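Local coordinates for protein PreproPTTH (Bombyx mori, PDB 5AOQ) that acts as a cystine-knot neurohormone, prothoracicotropic hormone, that binds the receptor tyrosine kinase Torso and probably sets the timing of metamorphosis, at residues C15-K20 against V94-T99; E22-G27 against E88-S93. The protein carries 1 engineered substitution. All coordinates share one frame; numbering follows the deposited sequence.

Both interactions use the long strand 86-97, which pairs antiparallel with strand 55-65. Interaction 1 sets the loop leading into strand 20-24 against the end of strand 86-97; interaction 2 sets the end of strand 20-24, and the turn after it, against the middle. Along the chain the order is 15-20, 22-27, 88-93 and 94-99, so interaction 2 falls between the two halves of interaction 1. Their centres lie about 19 Å apart. Interaction 1 sits about 15 Å from the centre of the chain, among the disulfides of the cystine knot; interaction 2 is about 5 Å from that centre. Strand 86-97 thus meets the N-terminal part of the chain at two levels, through packed cystines and through a polar pair.

Interaction 1: residues C15-K20 against V94-T99; sequences CTCKYK and VACLCT
Tyr19 and Cys96 mark the closest approach of two backbones that run in opposite directions, with CA of Tyr19 5.5 Å from CA of Cys96, yet the chains are not paired as strands and share no hydrogen bond. Cys96 does most of the work from the strand side. Its SG lies anti to the backbone N (chi1 -168°), which carries the sulfur out of strand 86-97 and against the irregular loop 15-20. There SG of Cys96 lies 3.4 Å from the backbone O of Lys18, and CB of Cys96 comes within 3.6 Å of that same O. Cys17 meets Cys96 sulfur to sulfur, SG of Cys17 3.7 Å from SG of Cys96, in van der Waals contact and not as a bonded pair. Each sulfur belongs to a different cystine: Cys17 is joined to Cys54, and Cys96 to Cys40.

Tyr19 takes part through its stem alone, with CB of Tyr19 3.9 Å from CB of Cys96. Its CG stands between the backbone N and the carbonyl carbon (chi1 77°), turning the ring off the strand; the side chain packs on Gln196 of the Torso chain. On the reverse of strand 86-97, Ala95 and Leu97 pack on the same residues of the second subunit, while Cys15 forms a disulfide with Cys15 of that subunit.

The order of the six knot cysteines gives the growth-factor type of cystine knot, in which the Cys17-Cys54 bridge threads a ring closed by Cys40-Cys96 and Cys48-Cys98. The chemistry of the contact is van der Waals packing centred on the Cys96 sulfur, with Cys17 SG, the Lys18 carbonyl and the Tyr19 CB around it: segment 15-20 packs on the strand through two neighbouring cystines, each tied to a different part of the chain.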
ATOM      1  N   CYS D  15     -31.993 -17.959   6.986  1.00 68.98           N
ATOM      2  CA  CYS D  15     -32.293 -17.512   5.631  1.00 68.83           C
ATOM      3  C   CYS D  15     -31.030 -17.070   4.902  1.00 70.05           C
ATOM      4  O   CYS D  15     -30.875 -17.318   3.706  1.00 70.89           O
ATOM      5  CB  CYS D  15     -33.294 -16.358   5.660  1.00 67.55           C
ATOM      6  SG  CYS D  15     -32.522 -14.741   5.899  1.00 67.61           S
ATOM      7  N   THR D  16     -30.138 -16.406   5.633  1.00 71.59           N
ATOM      8  CA  THR D  16     -28.907 -15.868   5.063  1.00 72.82           C
ATOM      9  C   THR D  16     -28.105 -16.942   4.341  1.00 74.56           C
ATOM     10  O   THR D  16     -28.031 -18.085   4.794  1.00 75.13           O
ATOM     11  CB  THR D  16     -28.014 -15.230   6.150  1.00 73.07           C
ATOM     12  OG1 THR D  16     -26.801 -14.757   5.556  1.00 74.41           O
ATOM     13  CG2 THR D  16     -27.681 -16.240   7.244  1.00 73.65           C
ATOM     14  N   CYS D  17     -27.512 -16.574   3.210  1.00 74.42           N
ATOM     15  CA  CYS D  17     -26.699 -17.511   2.451  1.00 76.47           C
ATOM     16  C   CYS D  17     -25.322 -17.644   3.089  1.00 77.93           C
ATOM     17  O   CYS D  17     -24.732 -16.657   3.528  1.00 77.79           O
ATOM     18  CB  CYS D  17     -26.563 -17.072   0.994  1.00 77.53           C
ATOM     19  SG  CYS D  17     -25.995 -18.416  -0.067  1.00 80.12           S
ATOM     20  N   LYS D  18     -24.820 -18.874   3.139  1.00106.19           N
ATOM     21  CA  LYS D  18     -23.531 -19.152   3.757  1.00107.97           C
ATOM     22  C   LYS D  18     -22.400 -18.414   3.051  1.00109.51           C
ATOM     23  O   LYS D  18     -22.401 -18.280   1.828  1.00110.29           O
ATOM     24  CB  LYS D  18     -23.250 -20.656   3.746  1.00109.87           C
ATOM     25  CG  LYS D  18     -24.189 -21.480   4.619  1.00108.82           C
ATOM     26  CD  LYS D  18     -24.020 -21.184   6.108  1.00108.23           C
ATOM     27  CE  LYS D  18     -22.649 -21.601   6.623  1.00110.78           C
ATOM     28  NZ  LYS D  18     -22.506 -21.365   8.084  1.00110.53           N
ATOM     29  N   TYR D  19     -21.441 -17.937   3.838  1.00 83.50           N
ATOM     30  CA  TYR D  19     -20.254 -17.287   3.302  1.00 85.23           C
ATOM     31  C   TYR D  19     -19.013 -17.863   3.977  1.00 87.49           C
ATOM     32  O   TYR D  19     -18.969 -18.004   5.201  1.00 87.07           O
ATOM     33  CB  TYR D  19     -20.330 -15.768   3.493  1.00 83.76           C
ATOM     34  CG  TYR D  19     -20.032 -15.300   4.898  1.00 83.07           C
ATOM     35  CD1 TYR D  19     -20.911 -15.561   5.941  1.00 81.40           C
ATOM     36  CD2 TYR D  19     -18.872 -14.592   5.180  1.00 84.31           C
ATOM     37  CE1 TYR D  19     -20.639 -15.134   7.226  1.00 81.09           C
ATOM     38  CE2 TYR D  19     -18.592 -14.159   6.462  1.00 83.90           C
ATOM     39  CZ  TYR D  19     -19.479 -14.433   7.480  1.00 82.35           C
ATOM     40  OH  TYR D  19     -19.205 -14.003   8.759  1.00 82.25           O
ATOM     41  N   LYS D  20     -18.018 -18.212   3.169  1.00 66.08           N
ATOM     42  CA  LYS D  20     -16.795 -18.836   3.664  1.00 67.20           C
ATOM     43  C   LYS D  20     -15.593 -17.936   3.396  1.00 67.13           C
ATOM     44  O   LYS D  20     -15.433 -17.401   2.295  1.00 66.99           O
ATOM     45  CB  LYS D  20     -16.602 -20.209   3.015  1.00 68.75           C
ATOM     46  CG  LYS D  20     -15.449 -21.021   3.585  1.00 70.11           C
ATOM     47  CD  LYS D  20     -15.153 -22.251   2.734  1.00 71.82           C
ATOM     48  CE  LYS D  20     -16.334 -23.216   2.715  1.00 72.41           C
ATOM     49  NZ  LYS D  20     -16.054 -24.443   1.920  1.00 74.37           N
ATOM     50  N   VAL D  94     -16.560 -10.225  -1.040  1.00 61.42           N
ATOM     51  CA  VAL D  94     -16.542  -9.640   0.295  1.00 63.28           C
ATOM     52  C   VAL D  94     -17.857  -9.908   1.033  1.00 61.57           C
ATOM     53  O   VAL D  94     -18.030  -9.510   2.186  1.00 63.37           O
ATOM     54  CB  VAL D  94     -16.270  -8.120   0.218  1.00 63.80           C
ATOM     55  CG1 VAL D  94     -17.528  -7.349  -0.189  1.00 60.37           C
ATOM     56  CG2 VAL D  94     -15.721  -7.613   1.538  1.00 67.33           C
ATOM     57  N   ALA D  95     -18.782 -10.587   0.364  1.00 58.61           N
ATOM     58  CA  ALA D  95     -20.042 -10.981   0.981  1.00 57.68           C
ATOM     59  C   ALA D  95     -20.761 -11.962   0.070  1.00 55.12           C
ATOM     60  O   ALA D  95     -20.452 -12.048  -1.119  1.00 53.34           O
ATOM     61  CB  ALA D  95     -20.918  -9.763   1.254  1.00 56.49           C
ATOM     62  N   CYS D  96     -21.706 -12.708   0.634  1.00 65.19           N
ATOM     63  CA  CYS D  96     -22.551 -13.601  -0.149  1.00 63.06           C
ATOM     64  C   CYS D  96     -24.008 -13.174   0.007  1.00 61.26           C
ATOM     65  O   CYS D  96     -24.553 -13.200   1.111  1.00 63.73           O
ATOM     66  CB  CYS D  96     -22.363 -15.056   0.282  1.00 66.25           C
ATOM     67  SG  CYS D  96     -23.104 -16.244  -0.863  1.00 64.38           S
ATOM     68  N   LEU D  97     -24.629 -12.781  -1.103  1.00 71.47           N
ATOM     69  CA  LEU D  97     -25.960 -12.181  -1.076  1.00 69.99           C
ATOM     70  C   LEU D  97     -26.900 -12.864  -2.071  1.00 67.26           C
ATOM     71  O   LEU D  97     -26.466 -13.346  -3.114  1.00 65.41           O
ATOM     72  CB  LEU D  97     -25.854 -10.685  -1.373  1.00 69.12           C
ATOM     73  CG  LEU D  97     -24.883  -9.926  -0.458  1.00 73.74           C
ATOM     74  CD1 LEU D  97     -24.639  -8.503  -0.946  1.00 75.27           C
ATOM     75  CD2 LEU D  97     -25.398  -9.909   0.972  1.00 77.16           C
ATOM     76  N   CYS D  98     -28.189 -12.897  -1.741  1.00 70.77           N
ATOM     77  CA  CYS D  98     -29.166 -13.653  -2.522  1.00 68.94           C
ATOM     78  C   CYS D  98     -29.858 -12.794  -3.585  1.00 65.30           C
ATOM     79  O   CYS D  98     -31.085 -12.688  -3.604  1.00 65.15           O
ATOM     80  CB  CYS D  98     -30.212 -14.272  -1.589  1.00 72.18           C
ATOM     81  SG  CYS D  98     -31.274 -15.534  -2.391  1.00 71.33           S
ATOM     82  N   THR D  99     -29.065 -12.186  -4.465  1.00132.29           N
ATOM     83  CA  THR D  99     -29.598 -11.457  -5.615  1.00133.55           C
ATOM     84  C   THR D  99     -29.667 -12.374  -6.833  1.00134.00           C
ATOM     85  O   THR D  99     -28.687 -13.032  -7.177  1.00135.69           O
ATOM     86  CB  THR D  99     -28.737 -10.222  -5.963  1.00137.51           C
ATOM     87  OG1 THR D  99     -28.706  -9.322  -4.850  1.00144.65           O
ATOM     88  CG2 THR D  99     -29.295  -9.493  -7.187  1.00136.86           C
TER

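Interaction 2: residues E22-G27 against E88-S93; sequences EIEDLG and ESHPVS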
ATOM      1  N   GLU D  22     -11.523 -16.986   3.038  1.00 65.16           N
ATOM      2  CA  GLU D  22     -10.294 -17.537   2.485  1.00 66.80           C
ATOM      3  C   GLU D  22      -9.264 -16.422   2.374  1.00 67.18           C
ATOM      4  O   GLU D  22      -9.614 -15.241   2.426  1.00 66.18           O
ATOM      5  CB  GLU D  22     -10.542 -18.175   1.116  1.00 67.42           C
ATOM      6  CG  GLU D  22     -11.498 -19.356   1.143  1.00 67.50           C
ATOM      7  CD  GLU D  22     -11.639 -20.022  -0.212  1.00 68.49           C
ATOM      8  OE1 GLU D  22     -11.094 -19.488  -1.200  1.00 68.92           O
ATOM      9  OE2 GLU D  22     -12.295 -21.083  -0.287  1.00 69.04           O
ATOM     10  N   ILE D  23      -8.000 -16.800   2.217  1.00 54.06           N
ATOM     11  CA  ILE D  23      -6.915 -15.831   2.130  1.00 54.87           C
ATOM     12  C   ILE D  23      -6.300 -15.855   0.738  1.00 56.10           C
ATOM     13  O   ILE D  23      -6.071 -16.921   0.166  1.00 57.16           O
ATOM     14  CB  ILE D  23      -5.820 -16.105   3.179  1.00 56.08           C
ATOM     15  CG1 ILE D  23      -6.427 -16.090   4.586  1.00 55.04           C
ATOM     16  CG2 ILE D  23      -4.696 -15.073   3.057  1.00 57.20           C
ATOM     17  CD1 ILE D  23      -5.453 -16.438   5.693  1.00 56.24           C
ATOM     18  N   GLU D  24      -6.039 -14.665   0.207  1.00 69.06           N
ATOM     19  CA  GLU D  24      -5.366 -14.517  -1.075  1.00 70.46           C
ATOM     20  C   GLU D  24      -3.955 -13.987  -0.836  1.00 72.21           C
ATOM     21  O   GLU D  24      -3.774 -12.915  -0.257  1.00 71.97           O
ATOM     22  CB  GLU D  24      -6.157 -13.583  -1.990  1.00 69.47           C
ATOM     23  CG  GLU D  24      -5.715 -13.607  -3.443  1.00 70.87           C
ATOM     24  CD  GLU D  24      -6.553 -12.697  -4.320  1.00 69.91           C
ATOM     25  OE1 GLU D  24      -7.543 -12.126  -3.813  1.00 68.08           O
ATOM     26  OE2 GLU D  24      -6.223 -12.552  -5.515  1.00 71.09           O
ATOM     27  N   ASP D  25      -2.962 -14.752  -1.279  1.00 80.71           N
ATOM     28  CA  ASP D  25      -1.563 -14.442  -1.003  1.00 82.69           C
ATOM     29  C   ASP D  25      -1.027 -13.282  -1.836  1.00 83.76           C
ATOM     30  O   ASP D  25      -0.387 -12.377  -1.305  1.00 84.48           O
ATOM     31  CB  ASP D  25      -0.696 -15.678  -1.242  1.00 84.61           C
ATOM     32  CG  ASP D  25       0.693 -15.537  -0.652  1.00 86.59           C
ATOM     33  OD1 ASP D  25       1.574 -14.972  -1.332  1.00 88.38           O
ATOM     34  OD2 ASP D  25       0.904 -15.989   0.494  1.00 86.52           O
ATOM     35  N   LEU D  26      -1.264 -13.331  -3.146  1.00 73.36           N
ATOM     36  CA  LEU D  26      -0.794 -12.298  -4.070  1.00 74.58           C
ATOM     37  C   LEU D  26       0.724 -12.130  -4.030  1.00 77.29           C
ATOM     38  O   LEU D  26       1.259 -11.144  -4.541  1.00 78.62           O
ATOM     39  CB  LEU D  26      -1.461 -10.951  -3.768  1.00 73.11           C
ATOM     40  CG  LEU D  26      -2.972 -10.856  -3.976  1.00 70.65           C
ATOM     41  CD1 LEU D  26      -3.483  -9.516  -3.480  1.00 69.48           C
ATOM     42  CD2 LEU D  26      -3.321 -11.050  -5.443  1.00 71.02           C
ATOM     43  N   GLY D  27       1.421 -13.091  -3.432  1.00 70.32           N
ATOM     44  CA  GLY D  27       2.867 -13.028  -3.341  1.00 73.02           C
ATOM     45  C   GLY D  27       3.343 -11.937  -2.400  1.00 73.35           C
ATOM     46  O   GLY D  27       2.580 -11.053  -2.013  1.00 71.66           O
ATOM     47  N   GLU D  88      -3.122  -0.816  -8.807  1.00 85.79           N
ATOM     48  CA  GLU D  88      -4.117  -1.443  -9.663  1.00 85.77           C
ATOM     49  C   GLU D  88      -5.303  -1.916  -8.837  1.00 86.67           C
ATOM     50  O   GLU D  88      -5.155  -2.309  -7.677  1.00 87.61           O
ATOM     51  CB  GLU D  88      -3.508  -2.611 -10.442  1.00 85.97           C
ATOM     52  CG  GLU D  88      -2.978  -3.744  -9.577  1.00 87.08           C
ATOM     53  CD  GLU D  88      -2.509  -4.928 -10.401  1.00 87.52           C
ATOM     54  OE1 GLU D  88      -1.428  -4.833 -11.019  1.00 87.04           O
ATOM     55  OE2 GLU D  88      -3.223  -5.952 -10.432  1.00 88.49           O
ATOM     56  N   SER D  89      -6.478  -1.871  -9.452  1.00 69.18           N
ATOM     57  CA  SER D  89      -7.708  -2.310  -8.810  1.00 69.99           C
ATOM     58  C   SER D  89      -7.785  -3.829  -8.775  1.00 71.01           C
ATOM     59  O   SER D  89      -7.254  -4.511  -9.652  1.00 70.94           O
ATOM     60  CB  SER D  89      -8.924  -1.738  -9.541  1.00 69.45           C
ATOM     61  OG  SER D  89     -10.130  -2.215  -8.971  1.00 70.23           O
ATOM     62  N   HIS D  90      -8.449  -4.348  -7.748  1.00 77.61           N
ATOM     63  CA  HIS D  90      -8.575  -5.785  -7.551  1.00 78.94           C
ATOM     64  C   HIS D  90      -9.938  -6.122  -6.955  1.00 79.89           C
ATOM     65  O   HIS D  90     -10.149  -5.955  -5.753  1.00 80.75           O
ATOM     66  CB  HIS D  90      -7.457  -6.293  -6.641  1.00 79.90           C
ATOM     67  CG  HIS D  90      -7.307  -7.783  -6.636  1.00 81.36           C
ATOM     68  ND1 HIS D  90      -7.173  -8.522  -7.791  1.00 81.30           N
ATOM     69  CD2 HIS D  90      -7.265  -8.671  -5.615  1.00 83.15           C
ATOM     70  CE1 HIS D  90      -7.059  -9.801  -7.483  1.00 82.99           C
ATOM     71  NE2 HIS D  90      -7.110  -9.919  -6.168  1.00 84.14           N
ATOM     72  N   PRO D  91     -10.880  -6.580  -7.799  1.00 64.69           N
ATOM     73  CA  PRO D  91     -12.177  -6.994  -7.261  1.00 65.67           C
ATOM     74  C   PRO D  91     -12.066  -8.301  -6.491  1.00 67.59           C
ATOM     75  O   PRO D  91     -11.386  -9.221  -6.947  1.00 68.17           O
ATOM     76  CB  PRO D  91     -13.040  -7.159  -8.512  1.00 65.12           C
ATOM     77  CG  PRO D  91     -12.075  -7.489  -9.588  1.00 64.67           C
ATOM     78  CD  PRO D  91     -10.821  -6.729  -9.265  1.00 63.90           C
ATOM     79  N   VAL D  92     -12.715  -8.372  -5.334  1.00 68.76           N
ATOM     80  CA  VAL D  92     -12.699  -9.586  -4.527  1.00 70.89           C
ATOM     81  C   VAL D  92     -14.052  -9.799  -3.855  1.00 72.03           C
ATOM     82  O   VAL D  92     -14.751  -8.840  -3.523  1.00 71.38           O
ATOM     83  CB  VAL D  92     -11.579  -9.529  -3.459  1.00 71.72           C
ATOM     84  CG1 VAL D  92     -11.819  -8.383  -2.479  1.00 71.52           C
ATOM     85  CG2 VAL D  92     -11.460 -10.857  -2.723  1.00 74.15           C
ATOM     86  N   SER D  93     -14.419 -11.062  -3.664  1.00 73.88           N
ATOM     87  CA  SER D  93     -15.638 -11.399  -2.946  1.00 75.30           C
ATOM     88  C   SER D  93     -15.532 -10.927  -1.506  1.00 76.33           C
ATOM     89  O   SER D  93     -14.537 -11.193  -0.834  1.00 77.36           O
ATOM     90  CB  SER D  93     -15.900 -12.905  -2.989  1.00 77.40           C
ATOM     91  OG  SER D  93     -17.112 -13.226  -2.329  1.00 78.82           O
TER
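Glu24 reaches across from the end of strand 20-24 to His90 on strand 86-97, bridging backbones whose nearest CA atoms, those of Glu24 and Val92, are 9.5 Å apart. From CB, which meets nothing of segment 88-93, the glutamate chain sets out with CG anti to the backbone N (chi1 -167°) and stays extended beyond it, so that contact with the other strand begins at the carboxylate. Its CG runs past the side chain of Leu26, 3.9 Å from CG of that leucine. At CD the chain arrives at the edge of the imidazole, in the ring plane. The two oxygens then share one donor. NE2 of His90 gives its main hydrogen bond to OE2 of Glu24 at 2.9 Å, with an N-H...O angle of 147°; OE2 is met on its syn side, though the donor is tilted out of the carboxylate plane. A weak second bond runs from the same NE2 to OE1 of Glu24 at 3.3 Å. The carboxylate and ring planes are turned 48° apart, so the groups meet neither flat nor at right angles.

OE1 of Glu24 also lies 4.3 Å from CG2 of Val92, and CD2 of Leu26 comes obliquely to within 4.0 Å of NE2 of His90. The histidine also packs on Ile63 of strand 55-65. The nearby carboxylate probably favours the protonated imidazole. With an alanine at Glu24 both carboxylate oxygens are gone, and the imidazole, without the acceptor at NE2, is likely to turn more freely.

Nearer the knot, Ser93 bonds through OG to the backbone O of Arg38, a further polar link between the hairpins. The pair Glu24-His90 is a histidine-carboxylate hydrogen bond, here a structural tie between the two beta hairpins of a cystine-knot growth-factor fold.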